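Local coordinates for putative polyphosphate kinase 2 family protein (Arthrobacter aurescens, PDB 3RHF) that probably transfers phosphate between polyphosphate and nucleotides, as a P-loop kinase of the polyphosphate kinase 2 family, at residues 9-14 with 54-59; 162-167 with 232-237; 186-191 with 219-224. All coordinates share one frame; numbering follows the deposited sequence.

The three contacts sit at separate places around the five-stranded parallel sheet. Contact 1 ties the N-terminal loop to helix 43-69, and contact 2 joins helices 157-176 and 221-235; their centres are 31 Å apart, on opposite sides of the chain's centre. Contact 3 uses the start of helix 221-235, whose end serves contact 2, so one helix spans the two, with 21 Å between their centres and about 7 Å between nearest atoms. Contact 3 also borders the probable phosphate-binding loop: Ile188 touches Thr85 and Ala86, between strand 75-82 and helix 88-98, where P-loop kinases carry the Walker A motif. Contact 1 lies 30 Å from contact 3, centre to centre.

Contact 1: residues 9-14 with 54-59; sequences AVEFAK and DARLAE
This is a surface salt bridge, Glu11 to Arg56, which links the N-terminal loop ahead of helix 16-19 to the long helix 43-69 across a wide gap. The two backbones are far apart: Glu11 CA and Arg56 CA are 12.6 Å from each other, and the side chains bridge the distance from opposite directions. Arg56 leaves its helix with CG beside the backbone N (chi1 -66°) and stays extended from CG to NE, carrying its guanidinium well out from the helix. Glu11 takes the other course, bending at chi2 (-71°) to bring its carboxylate round to meet it. The grip is end-on and two-pronged. NH1 of Arg56 bonds OE1 of Glu11 at 2.8 Å, while Arg56 NH2 reaches Glu11 OE2 at 2.6 Å, and both bonds are nearly straight. Each oxygen is approached on its syn side, and the two flat groups are only 24° from coplanar, so with both prongs engaged neither can turn freely against the other. Leu49, earlier on helix 43-69, touches both side chains, and Arg56 also packs on Leu262 of helix 250-266. Close by, Val10 O accepts a hydrogen bond from Tyr39 OH, another tie on the same loop, which also pairs through the backbone of Ala13 and Lys14 with Gly38. The pair is a classic bidentate carboxylate-guanidinium bridge, here on the outside of a three-layer alpha/beta/alpha sandwich.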
loop_
_atom_site.group_PDB
_atom_site.type_symbol
_atom_site.label_atom_id
_atom_site.label_comp_id
_atom_site.label_asym_id
_atom_site.label_seq_id
_atom_site.Cartn_x
_atom_site.Cartn_y
_atom_site.Cartn_z
ATOM N N ALA A 9 21.240 14.940 4.583
ATOM C CA ALA A 9 20.888 13.816 5.438
ATOM C C ALA A 9 21.895 13.655 6.562
ATOM O O ALA A 9 23.038 13.331 6.312
ATOM C CB ALA A 9 20.790 12.531 4.645
ATOM N N VAL A 10 21.411 13.875 7.788
ATOM C CA VAL A 10 22.085 13.547 9.008
ATOM C C VAL A 10 21.529 12.191 9.446
ATOM O O VAL A 10 20.331 12.027 9.666
ATOM C CB VAL A 10 21.829 14.635 10.089
ATOM C CG1 VAL A 10 22.551 14.273 11.374
ATOM C CG2 VAL A 10 22.263 16.045 9.606
ATOM N N GLU A 11 22.419 11.215 9.532
ATOM C CA GLU A 11 22.094 9.853 9.893
ATOM C C GLU A 11 22.072 9.697 11.386
ATOM O O GLU A 11 22.572 10.536 12.113
ATOM C CB GLU A 11 23.188 8.917 9.403
ATOM C CG GLU A 11 23.538 8.976 7.944
ATOM C CD GLU A 11 22.465 8.388 7.035
ATOM O OE1 GLU A 11 21.657 7.516 7.483
ATOM O OE2 GLU A 11 22.442 8.814 5.842
ATOM N N PHE A 12 21.548 8.580 11.854
ATOM C CA PHE A 12 21.567 8.293 13.266
ATOM C C PHE A 12 23.015 8.196 13.762
ATOM O O PHE A 12 23.847 7.546 13.119
ATOM C CB PHE A 12 20.803 6.976 13.559
ATOM C CG PHE A 12 19.342 7.179 13.728
ATOM C CD1 PHE A 12 18.801 7.327 14.978
ATOM C CD2 PHE A 12 18.518 7.276 12.623
ATOM C CE1 PHE A 12 17.439 7.556 15.142
ATOM C CE2 PHE A 12 17.191 7.494 12.773
ATOM C CZ PHE A 12 16.637 7.650 14.056
ATOM N N ALA A 13 23.297 8.833 14.899
ATOM C CA ALA A 13 24.615 8.728 15.540
ATOM C C ALA A 13 24.693 7.396 16.228
ATOM O O ALA A 13 25.716 6.744 16.159
ATOM C CB ALA A 13 24.875 9.835 16.549
ATOM N N LYS A 14 23.639 6.991 16.918
ATOM C CA LYS A 14 23.597 5.641 17.445
ATOM C C LYS A 14 22.321 4.943 16.924
ATOM O O LYS A 14 21.259 5.575 16.763
ATOM C CB LYS A 14 23.735 5.620 18.999
ATOM N N ASP A 54 13.593 6.280 2.499
ATOM C CA ASP A 54 12.559 5.743 1.628
ATOM C C ASP A 54 13.187 4.976 0.462
ATOM O O ASP A 54 12.732 3.900 0.143
ATOM C CB ASP A 54 11.663 6.858 1.050
ATOM C CG ASP A 54 10.802 7.554 2.106
ATOM O OD1 ASP A 54 10.791 7.104 3.276
ATOM O OD2 ASP A 54 10.145 8.590 1.782
ATOM N N ALA A 55 14.170 5.597 -0.203
ATOM C CA ALA A 55 14.900 4.987 -1.293
ATOM C C ALA A 55 15.642 3.762 -0.803
ATOM O O ALA A 55 15.608 2.708 -1.453
ATOM C CB ALA A 55 15.875 5.966 -1.919
ATOM N N ARG A 56 16.298 3.866 0.341
ATOM C CA ARG A 56 16.966 2.693 0.897
ATOM C C ARG A 56 16.013 1.507 1.177
ATOM O O ARG A 56 16.348 0.348 0.870
ATOM C CB ARG A 56 17.679 3.060 2.173
ATOM C CG ARG A 56 18.841 4.018 1.962
ATOM C CD ARG A 56 19.409 4.381 3.308
ATOM N NE ARG A 56 20.162 5.603 3.222
ATOM C CZ ARG A 56 20.575 6.326 4.255
ATOM N NH1 ARG A 56 20.332 5.947 5.507
ATOM N NH2 ARG A 56 21.258 7.434 4.014
ATOM N N LEU A 57 14.856 1.813 1.789
ATOM C CA LEU A 57 13.859 0.827 2.124
ATOM C C LEU A 57 13.290 0.185 0.844
ATOM O O LEU A 57 13.174 -1.018 0.780
ATOM C CB LEU A 57 12.758 1.470 2.960
ATOM C CG LEU A 57 11.695 0.577 3.614
ATOM C CD1 LEU A 57 12.329 -0.374 4.580
ATOM C CD2 LEU A 57 10.572 1.376 4.386
ATOM N N ALA A 58 12.986 0.994 -0.175
ATOM C CA ALA A 58 12.506 0.472 -1.465
ATOM C C ALA A 58 13.510 -0.548 -2.046
ATOM O O ALA A 58 13.148 -1.617 -2.464
ATOM C CB ALA A 58 12.238 1.601 -2.451
ATOM N N GLU A 59 14.786 -0.231 -2.015
ATOM C CA GLU A 59 15.770 -1.166 -2.512
ATOM C C GLU A 59 15.788 -2.411 -1.652
ATOM O O GLU A 59 15.776 -3.498 -2.164
ATOM C CB GLU A 59 17.160 -0.547 -2.616
ATOM C CG GLU A 59 18.237 -1.571 -2.926
ATOM C CD GLU A 59 19.584 -0.997 -3.431
ATOM O OE1 GLU A 59 19.853 0.228 -3.304
ATOM O OE2 GLU A 59 20.402 -1.799 -3.970
#

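Contact 2: residues 162-167 with 232-237; sequences RRYAAI and FEKTST
Lys234 lays its aliphatic chain over the ring of Tyr164, where two helices of one outer layer of the alpha/beta/alpha sandwich pack together: helix 157-176, which leads into strand 179-187, and helix 221-235, which leads into the neighbouring strand 242-246. CB of Lys234 sits 3.7 Å from Tyr164 CG at the root of the ring. Next comes Lys234 CG, over the face and somewhat toward the rim, 3.7 Å from the centroid of the Tyr164 ring and 18° off its normal, a CH-pi contact. The bend at chi2 (-91°) then carries CD out past the CD2 edge of the ring, 3.5 Å from Tyr164 CD2. Beyond CD the chain bends again at chi4 and its end leads away from the helix 157-176 segment; NZ finds its hydrogen bond just beyond the two segments, leaving the methylenes to do the packing. Thr235 fills in alongside, crossing the tyrosine at about a right angle. Its OG1 is turned to Ala231 O and Trp242 NE1, so the methyl is what faces the other helix. That methyl touches two buried side chains: Thr235 CG2 is 4.0 Å from Tyr164 CD1, and 4.2 Å separates it from Ile167 CG2.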
loop_
_atom_site.group_PDB
_atom_site.type_symbol
_atom_site.label_atom_id
_atom_site.label_comp_id
_atom_site.label_asym_id
_atom_site.label_seq_id
_atom_site.Cartn_x
_atom_site.Cartn_y
_atom_site.Cartn_z
ATOM N N ARG A 162 -0.772 -16.793 30.760
ATOM C CA ARG A 162 -0.676 -17.756 29.683
ATOM C C ARG A 162 -0.548 -17.048 28.328
ATOM O O ARG A 162 0.122 -17.532 27.418
ATOM C CB ARG A 162 -1.835 -18.788 29.675
ATOM C CG ARG A 162 -3.034 -18.450 28.728
ATOM C CD ARG A 162 -3.937 -19.670 28.344
ATOM N NE ARG A 162 -3.733 -20.064 26.940
ATOM C CZ ARG A 162 -4.230 -19.429 25.874
ATOM N NH1 ARG A 162 -3.937 -19.894 24.665
ATOM N NH2 ARG A 162 -5.002 -18.343 25.997
ATOM N N ARG A 163 -1.176 -15.899 28.191
ATOM C CA ARG A 163 -1.098 -15.172 26.944
ATOM C C ARG A 163 0.285 -14.641 26.666
ATOM O O ARG A 163 0.760 -14.698 25.540
ATOM C CB ARG A 163 -2.073 -14.062 26.950
ATOM C CG ARG A 163 -3.416 -14.595 26.757
ATOM C CD ARG A 163 -4.341 -13.468 26.663
ATOM N NE ARG A 163 -5.696 -13.948 26.603
ATOM C CZ ARG A 163 -6.746 -13.160 26.465
ATOM N NH1 ARG A 163 -6.582 -11.854 26.371
ATOM N NH2 ARG A 163 -7.960 -13.690 26.409
ATOM N N TYR A 164 0.945 -14.170 27.704
ATOM C CA TYR A 164 2.311 -13.728 27.572
ATOM C C TYR A 164 3.194 -14.868 27.078
ATOM O O TYR A 164 4.052 -14.666 26.194
ATOM C CB TYR A 164 2.856 -13.239 28.913
ATOM C CG TYR A 164 2.231 -11.989 29.425
ATOM C CD1 TYR A 164 1.967 -10.904 28.582
ATOM C CD2 TYR A 164 1.937 -11.856 30.760
ATOM C CE1 TYR A 164 1.395 -9.726 29.098
ATOM C CE2 TYR A 164 1.373 -10.711 31.282
ATOM C CZ TYR A 164 1.102 -9.660 30.471
ATOM O OH TYR A 164 0.555 -8.546 31.014
ATOM N N ALA A 165 3.016 -16.044 27.671
ATOM C CA ALA A 165 3.827 -17.188 27.301
ATOM C C ALA A 165 3.465 -17.633 25.884
ATOM O O ALA A 165 4.347 -18.025 25.139
ATOM C CB ALA A 165 3.706 -18.351 28.317
ATOM N N ALA A 166 2.198 -17.534 25.495
ATOM C CA ALA A 166 1.814 -17.948 24.132
ATOM C C ALA A 166 2.429 -17.039 23.040
ATOM O O ALA A 166 2.939 -17.511 21.997
ATOM C CB ALA A 166 0.318 -18.006 24.004
ATOM N N ILE A 167 2.386 -15.733 23.306
ATOM C CA ILE A 167 2.965 -14.726 22.450
ATOM C C ILE A 167 4.445 -15.059 22.229
ATOM O O ILE A 167 4.898 -15.189 21.109
ATOM C CB ILE A 167 2.736 -13.304 23.062
ATOM C CG1 ILE A 167 1.277 -12.871 22.877
ATOM C CG2 ILE A 167 3.592 -12.302 22.441
ATOM C CD1 ILE A 167 0.832 -11.703 23.761
ATOM N N PHE A 232 5.989 -5.500 28.337
ATOM C CA PHE A 232 7.411 -5.447 27.952
ATOM C C PHE A 232 8.294 -6.284 28.870
ATOM O O PHE A 232 9.239 -6.895 28.395
ATOM C CB PHE A 232 8.032 -4.032 27.911
ATOM C CG PHE A 232 7.300 -3.023 27.050
ATOM C CD1 PHE A 232 6.682 -3.378 25.888
ATOM C CD2 PHE A 232 7.266 -1.699 27.435
ATOM C CE1 PHE A 232 6.019 -2.440 25.139
ATOM C CE2 PHE A 232 6.612 -0.773 26.704
ATOM C CZ PHE A 232 5.968 -1.159 25.546
ATOM N N GLU A 233 8.026 -6.315 30.170
ATOM C CA GLU A 233 8.821 -7.177 31.056
ATOM C C GLU A 233 8.602 -8.615 30.660
ATOM O O GLU A 233 9.473 -9.427 30.819
ATOM C CB GLU A 233 8.435 -7.016 32.547
ATOM C CG GLU A 233 8.928 -5.679 33.206
ATOM C CD GLU A 233 8.341 -5.423 34.632
ATOM O OE1 GLU A 233 7.983 -6.457 35.274
ATOM O OE2 GLU A 233 8.250 -4.221 35.076
ATOM N N LYS A 234 7.412 -8.936 30.176
ATOM C CA LYS A 234 7.053 -10.327 29.913
ATOM C C LYS A 234 7.493 -10.802 28.528
ATOM O O LYS A 234 7.830 -11.970 28.400
ATOM C CB LYS A 234 5.538 -10.527 30.077
ATOM C CG LYS A 234 4.986 -10.183 31.504
ATOM C CD LYS A 234 4.984 -11.404 32.450
ATOM C CE LYS A 234 4.819 -11.038 33.924
ATOM N NZ LYS A 234 5.631 -11.984 34.747
ATOM N N THR A 235 7.513 -9.904 27.521
ATOM C CA THR A 235 7.586 -10.298 26.099
ATOM C C THR A 235 8.694 -9.664 25.254
ATOM O O THR A 235 8.773 -9.936 24.040
ATOM C CB THR A 235 6.245 -10.046 25.372
ATOM O OG1 THR A 235 5.957 -8.634 25.311
ATOM C CG2 THR A 235 5.119 -10.768 26.072
ATOM N N SER A 236 9.554 -8.849 25.878
ATOM C CA SER A 236 10.737 -8.356 25.211
ATOM C C SER A 236 11.896 -9.364 25.337
ATOM O O SER A 236 12.579 -9.430 26.352
ATOM C CB SER A 236 11.145 -7.007 25.770
ATOM O OG SER A 236 12.364 -6.545 25.192
ATOM N N THR A 237 12.144 -10.112 24.261
ATOM C CA THR A 237 13.144 -11.152 24.262
ATOM C C THR A 237 14.342 -10.859 23.353
ATOM O O THR A 237 14.327 -9.927 22.560
ATOM C CB THR A 237 12.495 -12.456 23.872
ATOM O OG1 THR A 237 12.037 -12.381 22.512
ATOM C CG2 THR A 237 11.315 -12.745 24.802
#

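Contact 3: residues 186-191 with 219-224; sequences LNISKD and AYWDDY
Trp221 and Lys190 run antiparallel, the lysine chain lying along one face of the indole. With its CG anti to the backbone N (chi1 -162°) and everything beyond extended, Lys190 sets CB 3.8 Å from the centroid of the Trp221 five-membered ring, only 11° off the normal, a clear CH-pi contact. Lys190 CG follows at 3.7 Å from Trp221 CG, and Lys190 CE ends up 3.9 Å from Trp221 CB. Backbone joins in: Lys190 CA lies over the same face, its N is 3.4 Å from Trp221 CZ2, and Ile188 O lies in the ring plane at the edge, 3.3 Å from Trp221 CZ2. The Ile188 and Trp221 side chains run at about a right angle to each other, with Ile188 CG1 4.1 Å from Trp221 CH2. Thus the indole wedges into the turn from strand 179-187 to helix 190-202, whose N-cap Ser189 bonds Glu192 N. Putting an alanine at Trp221 would probably open a gap under this turn and leave the Lys190 chain without its flat support. The chemistry is mostly dispersion and CH-pi contact, with a carbonyl oxygen at the ring edge: the lysine is held by its methylenes, while NZ, 5.1 Å from Asp222 OD2, probably feels at most a loose electrostatic pull.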
loop_
_atom_site.group_PDB
_atom_site.type_symbol
_atom_site.label_atom_id
_atom_site.label_comp_id
_atom_site.label_asym_id
_atom_site.label_seq_id
_atom_site.Cartn_x
_atom_site.Cartn_y
_atom_site.Cartn_z
ATOM N N LEU A 186 4.949 3.172 19.969
ATOM C CA LEU A 186 5.022 4.625 19.860
ATOM C C LEU A 186 4.491 5.278 21.130
ATOM O O LEU A 186 3.315 5.170 21.426
ATOM C CB LEU A 186 4.189 5.133 18.665
ATOM C CG LEU A 186 4.500 4.541 17.318
ATOM C CD1 LEU A 186 3.506 5.135 16.375
ATOM C CD2 LEU A 186 5.942 4.840 16.944
ATOM N N ASN A 187 5.348 5.994 21.838
ATOM C CA ASN A 187 5.036 6.493 23.165
ATOM C C ASN A 187 4.821 8.034 23.127
ATOM O O ASN A 187 5.729 8.834 22.826
ATOM C CB ASN A 187 6.185 6.080 24.073
ATOM C CG ASN A 187 5.975 6.425 25.520
ATOM O OD1 ASN A 187 4.921 6.161 26.115
ATOM N ND2 ASN A 187 7.016 6.935 26.128
ATOM N N ILE A 188 3.599 8.451 23.390
ATOM C CA ILE A 188 3.336 9.874 23.566
ATOM C C ILE A 188 2.907 10.102 24.989
ATOM O O ILE A 188 2.410 9.179 25.657
ATOM C CB ILE A 188 2.292 10.430 22.583
ATOM C CG1 ILE A 188 0.922 9.734 22.758
ATOM C CG2 ILE A 188 2.850 10.318 21.138
ATOM C CD1 ILE A 188 -0.175 10.244 21.824
ATOM N N SER A 189 3.138 11.323 25.455
ATOM C CA SER A 189 2.722 11.739 26.794
ATOM C C SER A 189 1.215 11.933 26.851
ATOM O O SER A 189 0.579 12.228 25.832
ATOM C CB SER A 189 3.411 13.033 27.184
ATOM O OG SER A 189 2.900 14.097 26.425
ATOM N N LYS A 190 0.631 11.738 28.038
ATOM C CA LYS A 190 -0.820 12.024 28.245
ATOM C C LYS A 190 -1.215 13.436 27.774
ATOM O O LYS A 190 -2.286 13.615 27.209
ATOM C CB LYS A 190 -1.264 11.789 29.698
ATOM C CG LYS A 190 -2.813 11.637 29.887
ATOM C CD LYS A 190 -3.226 11.729 31.358
ATOM C CE LYS A 190 -4.730 11.394 31.587
ATOM N NZ LYS A 190 -5.183 11.297 33.038
ATOM N N ASP A 191 -0.338 14.420 27.911
ATOM C CA ASP A 191 -0.678 15.758 27.397
ATOM C C ASP A 191 -0.650 15.907 25.888
ATOM O O ASP A 191 -1.498 16.601 25.316
ATOM C CB ASP A 191 0.246 16.810 27.996
ATOM C CG ASP A 191 -0.081 17.112 29.427
ATOM O OD1 ASP A 191 -1.268 16.836 29.836
ATOM O OD2 ASP A 191 0.868 17.610 30.107
ATOM N N ALA A 219 -9.304 8.381 30.837
ATOM C CA ALA A 219 -9.569 8.048 32.219
ATOM C C ALA A 219 -8.739 6.815 32.625
ATOM O O ALA A 219 -8.341 6.691 33.774
ATOM C CB ALA A 219 -11.067 7.820 32.422
ATOM N N TYR A 220 -8.425 5.939 31.667
ATOM C CA TYR A 220 -7.657 4.753 31.965
ATOM C C TYR A 220 -6.186 4.839 31.584
ATOM O O TYR A 220 -5.475 3.831 31.596
ATOM C CB TYR A 220 -8.320 3.542 31.324
ATOM C CG TYR A 220 -9.705 3.259 31.869
ATOM C CD1 TYR A 220 -9.891 2.454 32.985
ATOM C CD2 TYR A 220 -10.827 3.806 31.267
ATOM C CE1 TYR A 220 -11.190 2.202 33.486
ATOM C CE2 TYR A 220 -12.114 3.570 31.754
ATOM C CZ TYR A 220 -12.289 2.774 32.858
ATOM O OH TYR A 220 -13.557 2.562 33.317
ATOM N N TRP A 221 -5.697 6.042 31.351
ATOM C CA TRP A 221 -4.353 6.208 30.819
ATOM C C TRP A 221 -3.225 5.511 31.599
ATOM O O TRP A 221 -2.315 4.938 30.994
ATOM C CB TRP A 221 -4.004 7.695 30.626
ATOM C CG TRP A 221 -2.648 7.902 29.983
ATOM C CD1 TRP A 221 -1.449 7.856 30.601
ATOM C CD2 TRP A 221 -2.372 8.154 28.605
ATOM N NE1 TRP A 221 -0.436 8.094 29.712
ATOM C CE2 TRP A 221 -0.976 8.269 28.476
ATOM C CE3 TRP A 221 -3.172 8.300 27.470
ATOM C CZ2 TRP A 221 -0.354 8.538 27.275
ATOM C CZ3 TRP A 221 -2.564 8.550 26.266
ATOM C CH2 TRP A 221 -1.155 8.660 26.171
ATOM N N ASP A 222 -3.237 5.584 32.923
ATOM C CA ASP A 222 -2.097 5.054 33.664
ATOM C C ASP A 222 -2.179 3.538 33.722
ATOM O O ASP A 222 -1.145 2.902 33.826
ATOM C CB ASP A 222 -1.990 5.664 35.075
ATOM C CG ASP A 222 -1.665 7.176 35.050
ATOM O OD1 ASP A 222 -0.664 7.603 34.391
ATOM O OD2 ASP A 222 -2.419 7.930 35.709
ATOM N N ASP A 223 -3.394 2.978 33.665
ATOM C CA ASP A 223 -3.601 1.522 33.623
ATOM C C ASP A 223 -2.964 0.969 32.309
ATOM O O ASP A 223 -2.169 0.001 32.326
ATOM C CB ASP A 223 -5.104 1.153 33.688
ATOM C CG ASP A 223 -5.799 1.527 35.047
ATOM O OD1 ASP A 223 -5.246 1.195 36.123
ATOM O OD2 ASP A 223 -6.925 2.124 35.035
ATOM N N TYR A 224 -3.266 1.634 31.184
ATOM C CA TYR A 224 -2.609 1.336 29.925
ATOM C C TYR A 224 -1.108 1.437 30.003
ATOM O O TYR A 224 -0.452 0.554 29.541
ATOM C CB TYR A 224 -3.113 2.230 28.815
ATOM C CG TYR A 224 -4.404 1.795 28.167
ATOM C CD1 TYR A 224 -4.443 0.748 27.237
ATOM C CD2 TYR A 224 -5.584 2.451 28.451
ATOM C CE1 TYR A 224 -5.664 0.360 26.629
ATOM C CE2 TYR A 224 -6.771 2.083 27.855
ATOM C CZ TYR A 224 -6.817 1.051 26.947
ATOM O OH TYR A 224 -8.039 0.763 26.380
#